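Local coordinates for protein glucose 1-dehydrogenase (Haloferax mediterranei, PDB 2B5W) that oxidises D-glucose and several other aldose sugars with NADP+ or, less favourably, NAD+ as electron acceptor, using a catalytic zinc ion, at residues 87-98 with 104-115. The protein carries 1 engineered substitution. Residues are numbered along the deposited sequence; the frame is centred on the assembly and turned at random.
Sequences VRRPPASGTNEY and PDMAPDGMYFER
R88 and E114 illustrate how one arginine can organise a substrate-binding carboxylate: NE (2.9 Å) and NH2 (3.1 Å) of R88 both grip OE2 of E114, side-on and from the same face of the carboxylate. With CG anti to the carbonyl carbon (chi1 -76°) and the chain extended to NE, the R88 guanidinium also delivers NH1 to P104 O at 2.9 Å, in the carbonyl plane. The same guanidinium lies flat on the Y112 ring, planes 9° apart, so that its positive charge faces the pi cloud in a cation-pi stack. A leucine in place of R88 would probably leave the E114 carboxylate without its counter-charge and freer to turn, and the Y112 face without its stacked cation.

Backbone bonds pair the short antiparallel strands: R89 and F113 exchange both N-H...O bonds, and R115 N reaches V87 O. Further along, N96 ND2 donates to M111 O at 3.0 Å.

Apolar contacts finish the join. P91 CA sits centrally over the F113 ring, 3.7 Å from its centroid, while A107 CA makes a CH-pi contact with Y98.

Strand 113-115 lies between 88-89 and 119-120; helix 149-164 packs against V87 and M106, and N266 of the second subunit against Y98.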
ATOM      1  N   VAL A  87     -17.102 -14.261  10.731  1.00 16.83           N
ATOM      2  CA  VAL A  87     -18.251 -13.595  10.138  1.00 17.28           C
ATOM      3  C   VAL A  87     -18.610 -14.084   8.741  1.00 16.82           C
ATOM      4  O   VAL A  87     -19.792 -14.170   8.399  1.00 17.70           O
ATOM      5  CB  VAL A  87     -17.994 -12.085  10.124  1.00 14.96           C
ATOM      6  CG1 VAL A  87     -19.183 -11.335   9.554  1.00 15.58           C
ATOM      7  CG2 VAL A  87     -17.738 -11.579  11.565  1.00 19.31           C
ATOM      8  N   ARG A  88     -17.613 -14.436   7.914  1.00 17.58           N
ATOM      9  CA  ARG A  88     -17.939 -14.743   6.533  1.00 18.53           C
ATOM     10  C   ARG A  88     -18.263 -16.191   6.306  1.00 15.64           C
ATOM     11  O   ARG A  88     -17.649 -17.092   6.864  1.00 17.44           O
ATOM     12  CB  ARG A  88     -16.813 -14.302   5.600  1.00 18.60           C
ATOM     13  CG  ARG A  88     -16.786 -12.828   5.385  1.00 17.17           C
ATOM     14  CD  ARG A  88     -15.765 -12.308   4.402  1.00 18.07           C
ATOM     15  NE  ARG A  88     -15.899 -10.860   4.225  1.00 18.07           N
ATOM     16  CZ  ARG A  88     -15.277 -10.169   3.282  1.00 23.07           C
ATOM     17  NH1 ARG A  88     -14.465 -10.782   2.436  1.00 19.36           N
ATOM     18  NH2 ARG A  88     -15.500  -8.864   3.150  1.00 21.65           N
ATOM     19  N   ARG A  89     -19.273 -16.386   5.471  1.00 16.83           N
ATOM     20  CA  ARG A  89     -19.744 -17.716   5.065  1.00 20.34           C
ATOM     21  C   ARG A  89     -19.913 -17.714   3.552  1.00 19.48           C
ATOM     22  O   ARG A  89     -20.114 -16.665   2.928  1.00 20.18           O
ATOM     23  CB  ARG A  89     -21.062 -18.052   5.752  1.00 18.98           C
ATOM     24  CG  ARG A  89     -20.965 -18.097   7.263  1.00 18.31           C
ATOM     25  CD  ARG A  89     -20.222 -19.293   7.831  1.00 17.45           C
ATOM     26  NE  ARG A  89     -20.221 -19.285   9.282  1.00 18.28           N
ATOM     27  CZ  ARG A  89     -19.345 -18.591  10.028  1.00 17.79           C
ATOM     28  NH1 ARG A  89     -18.380 -17.897   9.482  1.00 18.28           N
ATOM     29  NH2 ARG A  89     -19.451 -18.617  11.327  1.00 18.92           N
ATOM     30  N   PRO A  90     -19.861 -18.896   2.959  1.00 20.24           N
ATOM     31  CA  PRO A  90     -19.996 -18.993   1.498  1.00 20.79           C
ATOM     32  C   PRO A  90     -21.324 -18.469   1.010  1.00 23.53           C
ATOM     33  O   PRO A  90     -22.344 -18.609   1.714  1.00 26.16           O
ATOM     34  CB  PRO A  90     -19.853 -20.501   1.217  1.00 28.00           C
ATOM     35  CG  PRO A  90     -19.476 -21.144   2.442  1.00 34.24           C
ATOM     36  CD  PRO A  90     -19.593 -20.199   3.586  1.00 20.55           C
ATOM     37  N   PRO A  91     -21.328 -17.869  -0.177  1.00 20.92           N
ATOM     38  CA  PRO A  91     -22.553 -17.314  -0.756  1.00 22.72           C
ATOM     39  C   PRO A  91     -23.437 -18.439  -1.339  1.00 22.81           C
ATOM     40  O   PRO A  91     -23.113 -19.617  -1.203  1.00 27.36           O
ATOM     41  CB  PRO A  91     -22.024 -16.407  -1.869  1.00 28.10           C
ATOM     42  CG  PRO A  91     -20.820 -17.083  -2.319  1.00 25.75           C
ATOM     43  CD  PRO A  91     -20.181 -17.703  -1.087  1.00 22.33           C
ATOM     44  N   ALA A  92     -24.507 -18.026  -2.003  1.00 29.06           N
ATOM     45  CA  ALA A  92     -25.515 -18.951  -2.534  1.00 37.00           C
ATOM     46  C   ALA A  92     -24.915 -19.917  -3.572  1.00 36.52           C
ATOM     47  O   ALA A  92     -25.325 -21.068  -3.642  1.00 37.29           O
ATOM     48  CB  ALA A  92     -26.705 -18.151  -3.126  1.00 30.61           C
ATOM     49  N   SER A  93     -23.909 -19.452  -4.310  1.00 33.98           N
ATOM     50  CA  SER A  93     -23.185 -20.250  -5.307  1.00 38.68           C
ATOM     51  C   SER A  93     -22.277 -21.325  -4.709  1.00 42.72           C
ATOM     52  O   SER A  93     -21.681 -22.115  -5.430  1.00 43.14           O
ATOM     53  CB  SER A  93     -22.330 -19.321  -6.183  1.00 39.50           C
ATOM     54  OG  SER A  93     -21.449 -18.508  -5.409  1.00 39.27           O
ATOM     55  N   GLY A  94     -22.138 -21.332  -3.391  1.00 27.83           N
ATOM     56  CA  GLY A  94     -21.378 -22.336  -2.703  1.00 28.01           C
ATOM     57  C   GLY A  94     -19.936 -21.876  -2.555  1.00 25.68           C
ATOM     58  O   GLY A  94     -19.640 -20.677  -2.620  1.00 28.09           O
ATOM     59  N   THR A  95     -19.047 -22.839  -2.377  1.00 29.10           N
ATOM     60  CA  THR A  95     -17.667 -22.544  -2.056  1.00 27.48           C
ATOM     61  C   THR A  95     -16.948 -21.943  -3.268  1.00 27.78           C
ATOM     62  O   THR A  95     -17.450 -21.947  -4.410  1.00 28.25           O
ATOM     63  CB  THR A  95     -16.961 -23.787  -1.532  1.00 35.72           C
ATOM     64  OG1 THR A  95     -15.718 -23.427  -0.897  1.00 33.41           O
ATOM     65  CG2 THR A  95     -16.547 -24.716  -2.693  1.00 44.35           C
ATOM     66  N   ASN A  96     -15.807 -21.339  -2.987  1.00 27.22           N
ATOM     67  CA  ASN A  96     -14.976 -20.724  -4.008  1.00 23.05           C
ATOM     68  C   ASN A  96     -13.520 -20.717  -3.520  1.00 21.25           C
ATOM     69  O   ASN A  96     -13.252 -21.159  -2.419  1.00 25.01           O
ATOM     70  CB  ASN A  96     -15.518 -19.329  -4.376  1.00 22.20           C
ATOM     71  CG  ASN A  96     -15.535 -18.356  -3.186  1.00 22.19           C
ATOM     72  OD1 ASN A  96     -14.570 -18.293  -2.445  1.00 24.10           O
ATOM     73  ND2 ASN A  96     -16.599 -17.559  -3.069  1.00 24.34           N
ATOM     74  N   GLU A  97     -12.599 -20.221  -4.343  1.00 23.56           N
ATOM     75  CA  GLU A  97     -11.179 -20.238  -4.029  1.00 25.11           C
ATOM     76  C   GLU A  97     -10.853 -19.565  -2.682  1.00 23.14           C
ATOM     77  O   GLU A  97      -9.910 -19.967  -1.994  1.00 24.88           O
ATOM     78  CB  GLU A  97     -10.385 -19.548  -5.145  1.00 27.76           C
ATOM     79  CG  GLU A  97     -10.684 -18.060  -5.325  1.00 36.44           C
ATOM     80  CD  GLU A  97      -9.738 -17.412  -6.304  1.00128.15           C
ATOM     81  OE1 GLU A  97     -10.214 -17.070  -7.389  1.00 41.01           O
ATOM     82  OE2 GLU A  97      -8.530 -17.265  -6.001  1.00120.17           O
ATOM     83  N   TYR A  98     -11.611 -18.535  -2.340  1.00 24.20           N
ATOM     84  CA  TYR A  98     -11.294 -17.784  -1.111  1.00 24.15           C
ATOM     85  C   TYR A  98     -11.601 -18.624   0.104  1.00 20.27           C
ATOM     86  O   TYR A  98     -10.819 -18.671   1.052  1.00 23.73           O
ATOM     87  CB  TYR A  98     -12.002 -16.434  -1.098  1.00 19.54           C
ATOM     88  CG  TYR A  98     -11.558 -15.597  -2.272  1.00 22.15           C
ATOM     89  CD1 TYR A  98     -12.316 -15.533  -3.411  1.00 28.01           C
ATOM     90  CD2 TYR A  98     -10.353 -14.925  -2.232  1.00 26.26           C
ATOM     91  CE1 TYR A  98     -11.913 -14.795  -4.486  1.00 31.49           C
ATOM     92  CE2 TYR A  98      -9.921 -14.188  -3.308  1.00 29.91           C
ATOM     93  CZ  TYR A  98     -10.710 -14.127  -4.443  1.00 33.17           C
ATOM     94  OH  TYR A  98     -10.313 -13.382  -5.533  1.00 52.14           O
ATOM     95  N   PRO A 104     -11.253 -16.293   3.276  1.00 18.68           N
ATOM     96  CA  PRO A 104     -12.506 -15.674   2.830  1.00 20.24           C
ATOM     97  C   PRO A 104     -12.591 -14.182   3.118  1.00 18.98           C
ATOM     98  O   PRO A 104     -13.397 -13.485   2.540  1.00 18.29           O
ATOM     99  CB  PRO A 104     -13.570 -16.451   3.607  1.00 18.05           C
ATOM    100  CG  PRO A 104     -12.930 -16.913   4.788  1.00 19.29           C
ATOM    101  CD  PRO A 104     -11.480 -17.242   4.379  1.00 22.80           C
ATOM    102  N   ASP A 105     -11.731 -13.695   4.001  1.00 18.51           N
ATOM    103  CA  ASP A 105     -11.650 -12.296   4.306  1.00 17.21           C
ATOM    104  C   ASP A 105     -11.111 -11.493   3.108  1.00 18.34           C
ATOM    105  O   ASP A 105     -11.201 -10.280   3.091  1.00 17.69           O
ATOM    106  CB  ASP A 105     -10.746 -12.105   5.527  1.00 17.22           C
ATOM    107  CG  ASP A 105      -9.367 -12.598   5.273  1.00 19.09           C
ATOM    108  OD1 ASP A 105      -9.186 -13.827   5.222  1.00 17.51           O
ATOM    109  OD2 ASP A 105      -8.417 -11.816   5.109  1.00 18.98           O
ATOM    110  N   MET A 106     -10.568 -12.189   2.097  1.00 17.10           N
ATOM    111  CA  MET A 106     -10.100 -11.549   0.870  1.00 18.02           C
ATOM    112  C   MET A 106     -11.125 -11.699  -0.281  1.00 15.57           C
ATOM    113  O   MET A 106     -10.889 -11.253  -1.391  1.00 18.45           O
ATOM    114  CB  MET A 106      -8.748 -12.128   0.409  1.00 18.76           C
ATOM    115  CG  MET A 106      -7.662 -12.140   1.515  1.00 17.39           C
ATOM    116  SD  MET A 106      -7.219 -10.462   2.107  1.00 18.29           S
ATOM    117  CE  MET A 106      -6.567  -9.692   0.606  1.00 20.50           C
ATOM    118  N   ALA A 107     -12.224 -12.377  -0.040  1.00 16.57           N
ATOM    119  CA  ALA A 107     -13.227 -12.541  -1.120  1.00 19.13           C
ATOM    120  C   ALA A 107     -13.787 -11.174  -1.498  1.00 18.43           C
ATOM    121  O   ALA A 107     -14.045 -10.346  -0.645  1.00 21.26           O
ATOM    122  CB  ALA A 107     -14.356 -13.475  -0.671  1.00 19.82           C
ATOM    123  N   PRO A 108     -14.054 -10.945  -2.785  1.00 21.89           N
ATOM    124  CA  PRO A 108     -14.695  -9.708  -3.223  1.00 24.80           C
ATOM    125  C   PRO A 108     -16.212  -9.735  -3.111  1.00 20.18           C
ATOM    126  O   PRO A 108     -16.785 -10.794  -2.851  1.00 23.16           O
ATOM    127  CB  PRO A 108     -14.302  -9.658  -4.694  1.00 29.49           C
ATOM    128  CG  PRO A 108     -14.283 -10.984  -5.079  1.00 24.42           C
ATOM    129  CD  PRO A 108     -13.736 -11.815  -3.924  1.00 25.80           C
ATOM    130  N   ASP A 109     -16.809  -8.574  -3.300  1.00 24.21           N
ATOM    131  CA  ASP A 109     -18.250  -8.400  -3.200  1.00 27.65           C
ATOM    132  C   ASP A 109     -18.968  -9.493  -3.984  1.00 24.59           C
ATOM    133  O   ASP A 109     -18.585  -9.809  -5.109  1.00 25.12           O
ATOM    134  CB  ASP A 109     -18.640  -7.047  -3.794  1.00 30.28           C
ATOM    135  CG  ASP A 109     -20.094  -6.728  -3.595  1.00 40.35           C
ATOM    136  OD1 ASP A 109     -20.478  -6.338  -2.473  1.00 48.44           O
ATOM    137  OD2 ASP A 109     -20.925  -6.837  -4.512  1.00 51.20           O
ATOM    138  N   GLY A 110     -20.027 -10.042  -3.404  1.00 25.42           N
ATOM    139  CA  GLY A 110     -20.768 -11.121  -4.062  1.00 26.35           C
ATOM    140  C   GLY A 110     -20.270 -12.550  -3.857  1.00 24.83           C
ATOM    141  O   GLY A 110     -21.014 -13.491  -4.108  1.00 28.11           O
ATOM    142  N   MET A 111     -19.040 -12.713  -3.370  0.50 19.38           N
ATOM    143  CA  MET A 111     -18.429 -14.023  -3.192  0.50 21.02           C
ATOM    144  C   MET A 111     -18.364 -14.462  -1.719  0.50 18.51           C
ATOM    145  O   MET A 111     -17.621 -15.373  -1.360  0.50 21.43           O
ATOM    146  CB  MET A 111     -17.039 -14.021  -3.836  0.50 24.84           C
ATOM    147  CG  MET A 111     -17.078 -13.619  -5.307  0.50 45.15           C
ATOM    148  SD  MET A 111     -15.564 -13.997  -6.169  0.50 24.97           S
ATOM    149  CE  MET A 111     -16.149 -14.135  -7.862  0.50155.78           C
ATOM    150  N   TYR A 112     -19.161 -13.796  -0.883  1.00 20.08           N
ATOM    151  CA  TYR A 112     -19.309 -14.169   0.509  1.00 23.45           C
ATOM    152  C   TYR A 112     -20.623 -13.605   0.985  1.00 17.79           C
ATOM    153  O   TYR A 112     -21.158 -12.638   0.434  1.00 19.95           O
ATOM    154  CB  TYR A 112     -18.198 -13.547   1.394  1.00 20.41           C
ATOM    155  CG  TYR A 112     -18.166 -12.039   1.350  1.00 21.40           C
ATOM    156  CD1 TYR A 112     -18.934 -11.272   2.216  1.00 22.69           C
ATOM    157  CD2 TYR A 112     -17.388 -11.368   0.404  1.00 22.13           C
ATOM    158  CE1 TYR A 112     -18.918  -9.902   2.150  1.00 21.72           C
ATOM    159  CE2 TYR A 112     -17.375 -10.011   0.335  1.00 20.84           C
ATOM    160  CZ  TYR A 112     -18.116  -9.271   1.216  1.00 24.03           C
ATOM    161  OH  TYR A 112     -18.104  -7.887   1.153  1.00 26.41           O
ATOM    162  N   PHE A 113     -21.081 -14.181   2.079  1.00 19.39           N
ATOM    163  CA  PHE A 113     -22.029 -13.543   2.981  1.00 19.76           C
ATOM    164  C   PHE A 113     -21.287 -13.166   4.278  1.00 15.97           C
ATOM    165  O   PHE A 113     -20.297 -13.797   4.638  1.00 19.73           O
ATOM    166  CB  PHE A 113     -23.126 -14.526   3.367  1.00 18.12           C
ATOM    167  CG  PHE A 113     -24.046 -14.939   2.239  1.00 20.46           C
ATOM    168  CD1 PHE A 113     -24.318 -14.097   1.171  1.00 24.12           C
ATOM    169  CD2 PHE A 113     -24.704 -16.155   2.317  1.00 25.23           C
ATOM    170  CE1 PHE A 113     -25.212 -14.484   0.162  1.00 26.01           C
ATOM    171  CE2 PHE A 113     -25.603 -16.550   1.278  1.00 23.19           C
ATOM    172  CZ  PHE A 113     -25.849 -15.699   0.244  1.00 25.56           C
ATOM    173  N   GLU A 114     -21.800 -12.148   4.967  1.00 19.17           N
ATOM    174  CA  GLU A 114     -21.328 -11.765   6.296  1.00 16.92           C
ATOM    175  C   GLU A 114     -22.500 -11.898   7.256  1.00 18.88           C
ATOM    176  O   GLU A 114     -23.504 -11.236   7.112  1.00 18.07           O
ATOM    177  CB  GLU A 114     -20.778 -10.327   6.313  1.00 18.63           C
ATOM    178  CG  GLU A 114     -19.339 -10.281   5.831  1.00 21.56           C
ATOM    179  CD  GLU A 114     -18.786  -8.881   5.633  1.00 27.85           C
ATOM    180  OE1 GLU A 114     -19.557  -7.902   5.658  1.00 25.87           O
ATOM    181  OE2 GLU A 114     -17.555  -8.773   5.429  1.00 21.37           O
ATOM    182  N   ARG A 115     -22.357 -12.762   8.223  1.00 15.42           N
ATOM    183  CA  ARG A 115     -23.418 -13.012   9.196  1.00 15.93           C
ATOM    184  C   ARG A 115     -23.726 -11.720   9.963  1.00 17.28           C
ATOM    185  O   ARG A 115     -22.834 -11.057  10.502  1.00 16.70           O
ATOM    186  CB  ARG A 115     -23.006 -14.151  10.124  1.00 16.34           C
ATOM    187  CG  ARG A 115     -23.027 -15.519   9.411  1.00 16.58           C
ATOM    188  CD  ARG A 115     -23.245 -16.751  10.250  1.00 17.64           C
ATOM    189  NE  ARG A 115     -24.457 -16.658  11.064  1.00 16.91           N
ATOM    190  CZ  ARG A 115     -24.938 -17.636  11.803  1.00 15.96           C
ATOM    191  NH1 ARG A 115     -24.354 -18.827  11.828  1.00 17.91           N
ATOM    192  NH2 ARG A 115     -26.017 -17.409  12.554  1.00 17.43           N
TER